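Local atomic coordinates of O-succinylbenzoate synthase (Thermosynechococcus elongatus BP-1, PDB entry 3H7V), a protein that catalyses the magnesium-dependent dehydration of 2-succinyl-6-hydroxy-2,4-cyclohexadiene-1-carboxylate to 2-succinylbenzoate, a step on the way to phylloquinone. Residues Arg163-Gly168 against Tyr192-Leu197; Ala215-Glu220 against Phe239-Thr244. All coordinates share one frame; numbering follows the deposited sequence.

Interactions 1 and 2 are both buried and belong to one parallel barrel sheet, in which strands 190-194 and 216-218 are neighbours; their centres lie about 9 Å apart. Each joins consecutive strands of a beta-alpha-beta unit, and both meet the same magnesium ion at the strands' C-terminal ends: interaction 1 supplies D165 and E194, interaction 2 supplies D219. The chemistry differs with the place. Residues 163-168 and 192-197 bring two carboxylates together on the metal, with an arginine-tyrosine CH-pi contact deeper along the strands. Residues 215-220 and 239-244 combine small apolar side chains and phenylalanines with a salt bridge from D219 to K243, the predicted proton acceptor.

Interaction 1: residues Arg163-Gly168 against Tyr192-Leu197; sequences RLDANG and YVEQPL. With MG (magnesium ion), chain B.
R163 crosses obliquely over Y192. Its CB starts 4.0 Å from CE2 of the ring. CG then sits over the ring face, 3.9 Å from the centroid of Y192 in a CH-pi contact, and CD comes 3.3 Å from the phenol OH. The chain is extended from CG to NE, and the guanidinium ends nearly parallel to the ring, the planes 12° apart, with the Y192 hydroxyl over one guanidinium face. At the tip, NE turns to a salt bridge with E191 and NH2 to the backbone O of A293. An arginine suits this place because its methylenes can cover an aromatic face while its charged end reaches other partners. The Y192 hydroxyl donates to OE1 of E194, linking this CH-pi pair to the metal site.

Strands 161-165 and 190-194 run parallel as neighbours in the barrel of the enolase-type C-terminal domain, with helix 172-185 making the beta-alpha-beta crossover. L164 is bonded through both its backbone N and its backbone O: the N donates to Y192 O, and the O accepts from E194 N at 2.6 Å. Just beyond, A166 N continues the pairing to E194 O.

At this C-terminal end D165 and E194 converge. OD2 of D165 binds the magnesium at 2.2 Å. OE2 of E194 binds it at 1.9 Å, with the two carboxylate planes turned 61° from each other. These two oxygens, D165 OD2 and E194 OE2, lie only 2.7 Å apart and would probably repel one another without the cation they share. The second oxygen of D165 is also occupied: OD1 accepts from metal-bound water 1 and, in an Asx turn, from N167 N. K134 hydrogen-bonds to OD2, and D219 adds the third protein oxygen to the ion.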
ATOM      1  N   ARG A 163      10.320   0.667 -11.369  1.00  9.04           N
ATOM      2  CA  ARG A 163       9.256  -0.326 -11.285  1.00  8.46           C
ATOM      3  C   ARG A 163       8.285   0.001 -12.406  1.00  9.53           C
ATOM      4  O   ARG A 163       8.101   1.167 -12.750  1.00  8.76           O
ATOM      5  CB  ARG A 163       8.513  -0.220  -9.950  1.00  9.46           C
ATOM      6  CG  ARG A 163       9.382  -0.496  -8.744  1.00  9.81           C
ATOM      7  CD  ARG A 163       8.725  -0.031  -7.460  1.00  9.23           C
ATOM      8  NE  ARG A 163       9.598  -0.288  -6.322  1.00 10.82           N
ATOM      9  CZ  ARG A 163       9.367   0.121  -5.080  1.00 10.24           C
ATOM     10  NH1 ARG A 163       8.275   0.819  -4.789  1.00 10.34           N
ATOM     11  NH2 ARG A 163      10.249  -0.163  -4.127  1.00 11.18           N
ATOM     12  N   LEU A 164       7.673  -1.025 -12.983  1.00  9.28           N
ATOM     13  CA  LEU A 164       6.691  -0.817 -14.041  1.00 10.06           C
ATOM     14  C   LEU A 164       5.379  -1.347 -13.492  1.00 12.61           C
ATOM     15  O   LEU A 164       5.327  -2.465 -12.984  1.00 17.38           O
ATOM     16  CB  LEU A 164       7.074  -1.595 -15.300  1.00 10.35           C
ATOM     17  CG  LEU A 164       8.451  -1.307 -15.909  1.00 10.81           C
ATOM     18  CD1 LEU A 164       8.607  -2.125 -17.186  1.00 11.61           C
ATOM     19  CD2 LEU A 164       8.594   0.180 -16.213  1.00 11.92           C
ATOM     20  N   ASP A 165       4.316  -0.557 -13.575  1.00 10.95           N
ATOM     21  CA  ASP A 165       3.037  -1.029 -13.061  1.00  9.99           C
ATOM     22  C   ASP A 165       2.018  -1.136 -14.187  1.00  9.76           C
ATOM     23  O   ASP A 165       1.604  -0.128 -14.763  1.00  8.28           O
ATOM     24  CB  ASP A 165       2.508  -0.082 -11.978  1.00 11.02           C
ATOM     25  CG  ASP A 165       1.432  -0.726 -11.123  1.00 11.88           C
ATOM     26  OD1 ASP A 165       0.762  -1.656 -11.619  1.00 12.15           O
ATOM     27  OD2 ASP A 165       1.247  -0.299  -9.963  1.00 11.17           O
ATOM     28  N   ALA A 166       1.620  -2.364 -14.504  1.00  9.03           N
ATOM     29  CA  ALA A 166       0.647  -2.590 -15.564  1.00  9.67           C
ATOM     30  C   ALA A 166      -0.793  -2.573 -15.049  1.00 10.46           C
ATOM     31  O   ALA A 166      -1.735  -2.622 -15.837  1.00 11.48           O
ATOM     32  CB  ALA A 166       0.935  -3.913 -16.258  1.00 10.61           C
ATOM     33  N   ASN A 167      -0.956  -2.504 -13.729  1.00 10.91           N
ATOM     34  CA  ASN A 167      -2.281  -2.481 -13.109  1.00 11.03           C
ATOM     35  C   ASN A 167      -3.183  -3.613 -13.608  1.00 12.03           C
ATOM     36  O   ASN A 167      -4.403  -3.447 -13.720  1.00 12.61           O
ATOM     37  CB  ASN A 167      -2.963  -1.131 -13.358  1.00 13.44           C
ATOM     38  CG  ASN A 167      -2.183   0.033 -12.776  1.00 16.88           C
ATOM     39  OD1 ASN A 167      -1.508   0.767 -13.497  1.00 19.60           O
ATOM     40  ND2 ASN A 167      -2.264   0.202 -11.461  1.00 19.13           N
ATOM     41  N   GLY A 168      -2.568  -4.757 -13.897  1.00 12.50           N
ATOM     42  CA  GLY A 168      -3.288  -5.926 -14.376  1.00 12.89           C
ATOM     43  C   GLY A 168      -3.997  -5.723 -15.699  1.00 13.33           C
ATOM     44  O   GLY A 168      -4.991  -6.397 -15.983  1.00 14.34           O
ATOM     45  N   TYR A 192      11.132  -4.439 -10.750  1.00 11.10           N
ATOM     46  CA  TYR A 192      10.094  -5.437 -10.990  1.00 11.26           C
ATOM     47  C   TYR A 192       8.949  -4.884 -11.811  1.00 11.58           C
ATOM     48  O   TYR A 192       8.855  -3.676 -12.036  1.00 12.02           O
ATOM     49  CB  TYR A 192       9.535  -5.995  -9.667  1.00 10.75           C
ATOM     50  CG  TYR A 192       8.881  -4.993  -8.719  1.00 10.54           C
ATOM     51  CD1 TYR A 192       9.437  -4.731  -7.466  1.00 11.98           C
ATOM     52  CD2 TYR A 192       7.675  -4.361  -9.047  1.00 10.41           C
ATOM     53  CE1 TYR A 192       8.810  -3.873  -6.557  1.00 11.94           C
ATOM     54  CE2 TYR A 192       7.041  -3.499  -8.145  1.00 12.24           C
ATOM     55  CZ  TYR A 192       7.614  -3.265  -6.903  1.00 12.62           C
ATOM     56  OH  TYR A 192       6.974  -2.443  -6.000  1.00 14.19           O
ATOM     57  N   VAL A 193       8.095  -5.785 -12.280  1.00  9.44           N
ATOM     58  CA  VAL A 193       6.909  -5.400 -13.026  1.00 10.00           C
ATOM     59  C   VAL A 193       5.776  -5.698 -12.054  1.00  9.63           C
ATOM     60  O   VAL A 193       5.635  -6.824 -11.584  1.00  9.94           O
ATOM     61  CB  VAL A 193       6.718  -6.234 -14.309  1.00 10.24           C
ATOM     62  CG1 VAL A 193       5.371  -5.911 -14.930  1.00 11.48           C
ATOM     63  CG2 VAL A 193       7.826  -5.919 -15.300  1.00 10.78           C
ATOM     64  N   GLU A 194       4.988  -4.678 -11.737  1.00  9.82           N
ATOM     65  CA  GLU A 194       3.888  -4.824 -10.791  1.00  9.84           C
ATOM     66  C   GLU A 194       2.589  -5.234 -11.483  1.00  9.29           C
ATOM     67  O   GLU A 194       2.164  -4.598 -12.444  1.00 10.62           O
ATOM     68  CB  GLU A 194       3.692  -3.501 -10.037  1.00 11.44           C
ATOM     69  CG  GLU A 194       2.943  -3.610  -8.705  1.00 13.23           C
ATOM     70  CD  GLU A 194       3.054  -2.342  -7.863  1.00 15.01           C
ATOM     71  OE1 GLU A 194       4.159  -2.039  -7.364  1.00 16.00           O
ATOM     72  OE2 GLU A 194       2.036  -1.644  -7.698  1.00 15.41           O
ATOM     73  N   GLN A 195       1.986  -6.313 -10.988  1.00  7.74           N
ATOM     74  CA  GLN A 195       0.715  -6.846 -11.490  1.00  8.57           C
ATOM     75  C   GLN A 195       0.580  -6.853 -13.018  1.00  9.94           C
ATOM     76  O   GLN A 195      -0.248  -6.142 -13.585  1.00  9.83           O
ATOM     77  CB  GLN A 195      -0.445  -6.052 -10.872  1.00  8.81           C
ATOM     78  CG  GLN A 195      -1.789  -6.773 -10.849  1.00 10.23           C
ATOM     79  CD  GLN A 195      -1.834  -7.910  -9.843  1.00 12.68           C
ATOM     80  OE1 GLN A 195      -1.425  -7.753  -8.689  1.00 11.30           O
ATOM     81  NE2 GLN A 195      -2.346  -9.062 -10.271  1.00 11.95           N
ATOM     82  N   PRO A 196       1.380  -7.682 -13.708  1.00  9.33           N
ATOM     83  CA  PRO A 196       1.277  -7.716 -15.172  1.00 10.04           C
ATOM     84  C   PRO A 196      -0.079  -8.198 -15.682  1.00 10.60           C
ATOM     85  O   PRO A 196      -0.554  -7.745 -16.723  1.00 13.72           O
ATOM     86  CB  PRO A 196       2.426  -8.643 -15.579  1.00 10.56           C
ATOM     87  CG  PRO A 196       2.587  -9.543 -14.373  1.00 10.13           C
ATOM     88  CD  PRO A 196       2.457  -8.564 -13.231  1.00 10.98           C
ATOM     89  N   LEU A 197      -0.705  -9.106 -14.940  1.00  9.92           N
ATOM     90  CA  LEU A 197      -2.007  -9.655 -15.327  1.00 10.83           C
ATOM     91  C   LEU A 197      -3.036  -9.413 -14.231  1.00 11.30           C
ATOM     92  O   LEU A 197      -2.680  -9.174 -13.077  1.00 12.19           O
ATOM     93  CB  LEU A 197      -1.889 -11.165 -15.560  1.00 10.78           C
ATOM     94  CG  LEU A 197      -0.890 -11.649 -16.613  1.00 11.05           C
ATOM     95  CD1 LEU A 197      -0.778 -13.166 -16.545  1.00 10.69           C
ATOM     96  CD2 LEU A 197      -1.339 -11.205 -17.994  1.00 12.66           C
TER
HETATM   97 MG    MG B 331       0.247  -1.203  -8.270  1.00 10.02          MG
HETATM   98  O   HOH W   1      -0.137  -2.859  -9.480  1.00  9.68           O
HETATM   99  O   HOH W   2      -1.681  -0.546  -8.801  1.00 15.47           O
HETATM  100  O   HOH W   3       0.384   0.726  -7.305  1.00 15.71           O

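Interaction 2: residues Ala215-Glu220 against Phe239-Thr244. With MG (magnesium ion), chain B.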
ATOM      1  N   ALA A 215      11.784  -9.703 -12.196  1.00 12.12           N
ATOM      2  CA  ALA A 215      10.929  -9.961 -11.043  1.00 11.64           C
ATOM      3  C   ALA A 215       9.519  -9.420 -11.224  1.00 11.25           C
ATOM      4  O   ALA A 215       9.306  -8.427 -11.917  1.00 11.47           O
ATOM      5  CB  ALA A 215      11.554  -9.361  -9.786  1.00 10.57           C
ATOM      6  N   ILE A 216       8.559 -10.079 -10.584  1.00 10.21           N
ATOM      7  CA  ILE A 216       7.164  -9.667 -10.656  1.00  9.38           C
ATOM      8  C   ILE A 216       6.637  -9.391  -9.251  1.00  9.77           C
ATOM      9  O   ILE A 216       6.995 -10.084  -8.295  1.00  8.94           O
ATOM     10  CB  ILE A 216       6.297 -10.764 -11.320  1.00  9.84           C
ATOM     11  CG1 ILE A 216       6.828 -11.052 -12.727  1.00 10.91           C
ATOM     12  CG2 ILE A 216       4.833 -10.328 -11.373  1.00 11.85           C
ATOM     13  CD1 ILE A 216       6.037 -12.110 -13.480  1.00 10.79           C
ATOM     14  N   ALA A 217       5.796  -8.369  -9.130  1.00 10.01           N
ATOM     15  CA  ALA A 217       5.214  -8.012  -7.844  1.00  9.87           C
ATOM     16  C   ALA A 217       3.696  -8.094  -7.884  1.00  9.68           C
ATOM     17  O   ALA A 217       3.064  -7.695  -8.863  1.00 10.54           O
ATOM     18  CB  ALA A 217       5.635  -6.596  -7.437  1.00  9.25           C
ATOM     19  N   LEU A 218       3.114  -8.613  -6.810  1.00  8.87           N
ATOM     20  CA  LEU A 218       1.666  -8.706  -6.708  1.00  8.73           C
ATOM     21  C   LEU A 218       1.185  -7.478  -5.945  1.00  8.93           C
ATOM     22  O   LEU A 218       1.775  -7.099  -4.931  1.00  9.02           O
ATOM     23  CB  LEU A 218       1.262  -9.966  -5.944  1.00 10.93           C
ATOM     24  CG  LEU A 218       1.643 -11.282  -6.617  1.00 10.54           C
ATOM     25  CD1 LEU A 218       1.316 -12.426  -5.679  1.00 13.83           C
ATOM     26  CD2 LEU A 218       0.903 -11.430  -7.938  1.00 13.01           C
ATOM     27  N   ASP A 219       0.121  -6.854  -6.434  1.00  7.87           N
ATOM     28  CA  ASP A 219      -0.432  -5.671  -5.775  1.00  7.80           C
ATOM     29  C   ASP A 219      -1.933  -5.895  -5.652  1.00  8.94           C
ATOM     30  O   ASP A 219      -2.427  -6.237  -4.578  1.00  8.69           O
ATOM     31  CB  ASP A 219      -0.125  -4.416  -6.604  1.00  9.13           C
ATOM     32  CG  ASP A 219      -0.643  -3.137  -5.957  1.00 11.16           C
ATOM     33  OD1 ASP A 219      -1.151  -3.198  -4.820  1.00 12.23           O
ATOM     34  OD2 ASP A 219      -0.540  -2.064  -6.593  1.00 12.65           O
ATOM     35  N   GLU A 220      -2.647  -5.731  -6.759  1.00  9.95           N
ATOM     36  CA  GLU A 220      -4.091  -5.941  -6.769  1.00 10.97           C
ATOM     37  C   GLU A 220      -4.437  -7.349  -6.275  1.00 12.18           C
ATOM     38  O   GLU A 220      -5.507  -7.572  -5.684  1.00 10.20           O
ATOM     39  CB  GLU A 220      -4.647  -5.732  -8.183  1.00 10.52           C
ATOM     40  CG  GLU A 220      -4.815  -4.270  -8.595  1.00 12.51           C
ATOM     41  CD  GLU A 220      -3.545  -3.611  -9.111  1.00 12.77           C
ATOM     42  OE1 GLU A 220      -2.456  -4.217  -9.027  1.00 12.27           O
ATOM     43  OE2 GLU A 220      -3.641  -2.464  -9.605  1.00 14.33           O
ATOM     44  N   PHE A 239       7.720 -10.390  -5.552  1.00 10.26           N
ATOM     45  CA  PHE A 239       7.460  -9.417  -4.504  1.00 10.47           C
ATOM     46  C   PHE A 239       5.986  -9.333  -4.132  1.00 10.50           C
ATOM     47  O   PHE A 239       5.109  -9.706  -4.914  1.00 10.17           O
ATOM     48  CB  PHE A 239       7.944  -8.034  -4.959  1.00 10.15           C
ATOM     49  CG  PHE A 239       9.434  -7.929  -5.094  1.00 11.47           C
ATOM     50  CD1 PHE A 239      10.223  -7.566  -4.007  1.00 14.68           C
ATOM     51  CD2 PHE A 239      10.055  -8.227  -6.302  1.00 12.71           C
ATOM     52  CE1 PHE A 239      11.613  -7.500  -4.120  1.00 15.52           C
ATOM     53  CE2 PHE A 239      11.444  -8.165  -6.427  1.00 13.63           C
ATOM     54  CZ  PHE A 239      12.225  -7.800  -5.332  1.00 16.01           C
ATOM     55  N   PHE A 240       5.739  -8.839  -2.922  1.00  9.78           N
ATOM     56  CA  PHE A 240       4.389  -8.646  -2.394  1.00 10.22           C
ATOM     57  C   PHE A 240       4.278  -7.172  -2.038  1.00  9.59           C
ATOM     58  O   PHE A 240       5.085  -6.671  -1.259  1.00 10.63           O
ATOM     59  CB  PHE A 240       4.180  -9.430  -1.096  1.00 10.89           C
ATOM     60  CG  PHE A 240       4.210 -10.922  -1.253  1.00 13.39           C
ATOM     61  CD1 PHE A 240       3.041 -11.635  -1.489  1.00 15.40           C
ATOM     62  CD2 PHE A 240       5.405 -11.620  -1.122  1.00 14.57           C
ATOM     63  CE1 PHE A 240       3.060 -13.030  -1.586  1.00 16.48           C
ATOM     64  CE2 PHE A 240       5.436 -13.013  -1.218  1.00 15.89           C
ATOM     65  CZ  PHE A 240       4.262 -13.716  -1.448  1.00 16.37           C
ATOM     66  N   VAL A 241       3.301  -6.477  -2.608  1.00  9.86           N
ATOM     67  CA  VAL A 241       3.096  -5.073  -2.279  1.00 10.19           C
ATOM     68  C   VAL A 241       2.077  -5.087  -1.141  1.00  9.62           C
ATOM     69  O   VAL A 241       0.905  -5.405  -1.338  1.00 10.73           O
ATOM     70  CB  VAL A 241       2.554  -4.283  -3.487  1.00 10.04           C
ATOM     71  CG1 VAL A 241       2.203  -2.855  -3.069  1.00 10.01           C
ATOM     72  CG2 VAL A 241       3.614  -4.260  -4.594  1.00 10.11           C
ATOM     73  N   ILE A 242       2.543  -4.768   0.061  1.00  7.64           N
ATOM     74  CA  ILE A 242       1.684  -4.781   1.238  1.00  8.70           C
ATOM     75  C   ILE A 242       1.054  -3.428   1.553  1.00  8.15           C
ATOM     76  O   ILE A 242       1.761  -2.442   1.755  1.00  8.69           O
ATOM     77  CB  ILE A 242       2.481  -5.225   2.498  1.00  9.60           C
ATOM     78  CG1 ILE A 242       3.134  -6.599   2.271  1.00 10.15           C
ATOM     79  CG2 ILE A 242       1.554  -5.254   3.720  1.00  9.05           C
ATOM     80  CD1 ILE A 242       2.154  -7.747   2.031  1.00 10.78           C
ATOM     81  N   LYS A 243      -0.277  -3.385   1.590  1.00  9.00           N
ATOM     82  CA  LYS A 243      -0.992  -2.166   1.963  1.00  8.28           C
ATOM     83  C   LYS A 243      -1.393  -2.457   3.402  1.00  9.62           C
ATOM     84  O   LYS A 243      -2.454  -3.024   3.661  1.00 10.48           O
ATOM     85  CB  LYS A 243      -2.236  -1.962   1.097  1.00  7.70           C
ATOM     86  CG  LYS A 243      -1.954  -1.365  -0.282  1.00  8.92           C
ATOM     87  CD  LYS A 243      -1.259  -2.357  -1.217  1.00  8.83           C
ATOM     88  CE  LYS A 243      -2.151  -3.555  -1.516  1.00 10.58           C
ATOM     89  NZ  LYS A 243      -1.490  -4.520  -2.450  1.00  8.90           N
ATOM     90  N   THR A 244      -0.525  -2.077   4.333  1.00  9.11           N
ATOM     91  CA  THR A 244      -0.742  -2.345   5.748  1.00 10.12           C
ATOM     92  C   THR A 244      -2.103  -1.938   6.304  1.00  9.49           C
ATOM     93  O   THR A 244      -2.687  -2.666   7.103  1.00  9.43           O
ATOM     94  CB  THR A 244       0.392  -1.709   6.578  1.00 10.86           C
ATOM     95  OG1 THR A 244       1.646  -2.188   6.082  1.00 13.01           O
ATOM     96  CG2 THR A 244       0.276  -2.091   8.048  1.00 12.98           C
TER
HETATM   97 MG    MG B 331       0.247  -1.203  -8.270  1.00 10.02          MG
HETATM   98  O   HOH W   1      -0.137  -2.859  -9.480  1.00  9.68           O
HETATM   99  O   HOH W   2      -1.681  -0.546  -8.801  1.00 15.47           O
HETATM  100  O   HOH W   3       0.384   0.726  -7.305  1.00 15.71           O
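D219 holds CG anti to its backbone N (chi1 -179°), while K243 folds back on itself through two bent torsions (chi2 71°, chi3 64°); together these turns bring OD1 of D219 and NZ of K243 together, the two side chains crossing at about a right angle. NZ of K243 lies 2.7 Å from OD1 of D219 in a salt bridge that uses the anti lone pair of OD1, leaving OD2 to bind the magnesium at 2.0 Å. Four acceptor oxygens surround this nitrogen and must share its N-H groups: besides OD1 they are D219 O at 2.9 Å from NZ, V241 O at 2.8 Å and V222 O. The carbonyls of D219 and V241 are both met from above their planes. A lysine suits the place because its long flexible chain can fold back over the strand end to reach this cluster of oxygens.

Behind this polar end, strands 216-218 and 239-242 pair in parallel. F239 N donates to I216 O, L218 N to F239 O, and V241 N to L218 O. The small A217 leaves room for F239 beside it: their CB atoms meet at 3.7 Å. A215 CB touches CE2 of the F239 ring in plane at its edge. V241 is branched, so CG2 leans toward A217 while CG1 lies against D219, giving that carboxylate an apolar flank.

E220 follows D219, and both its oxygens accept from metal-bound waters, OE1 from water 1 and OE2 from water 2, so it acts as a second-shell ligand. With one oxygen on the metal and the other on K243, D219 bridges the cation and the lysine predicted to be the proton acceptor, an arrangement consistent with an active site of the mandelate racemase/muconate lactonizing enzyme family.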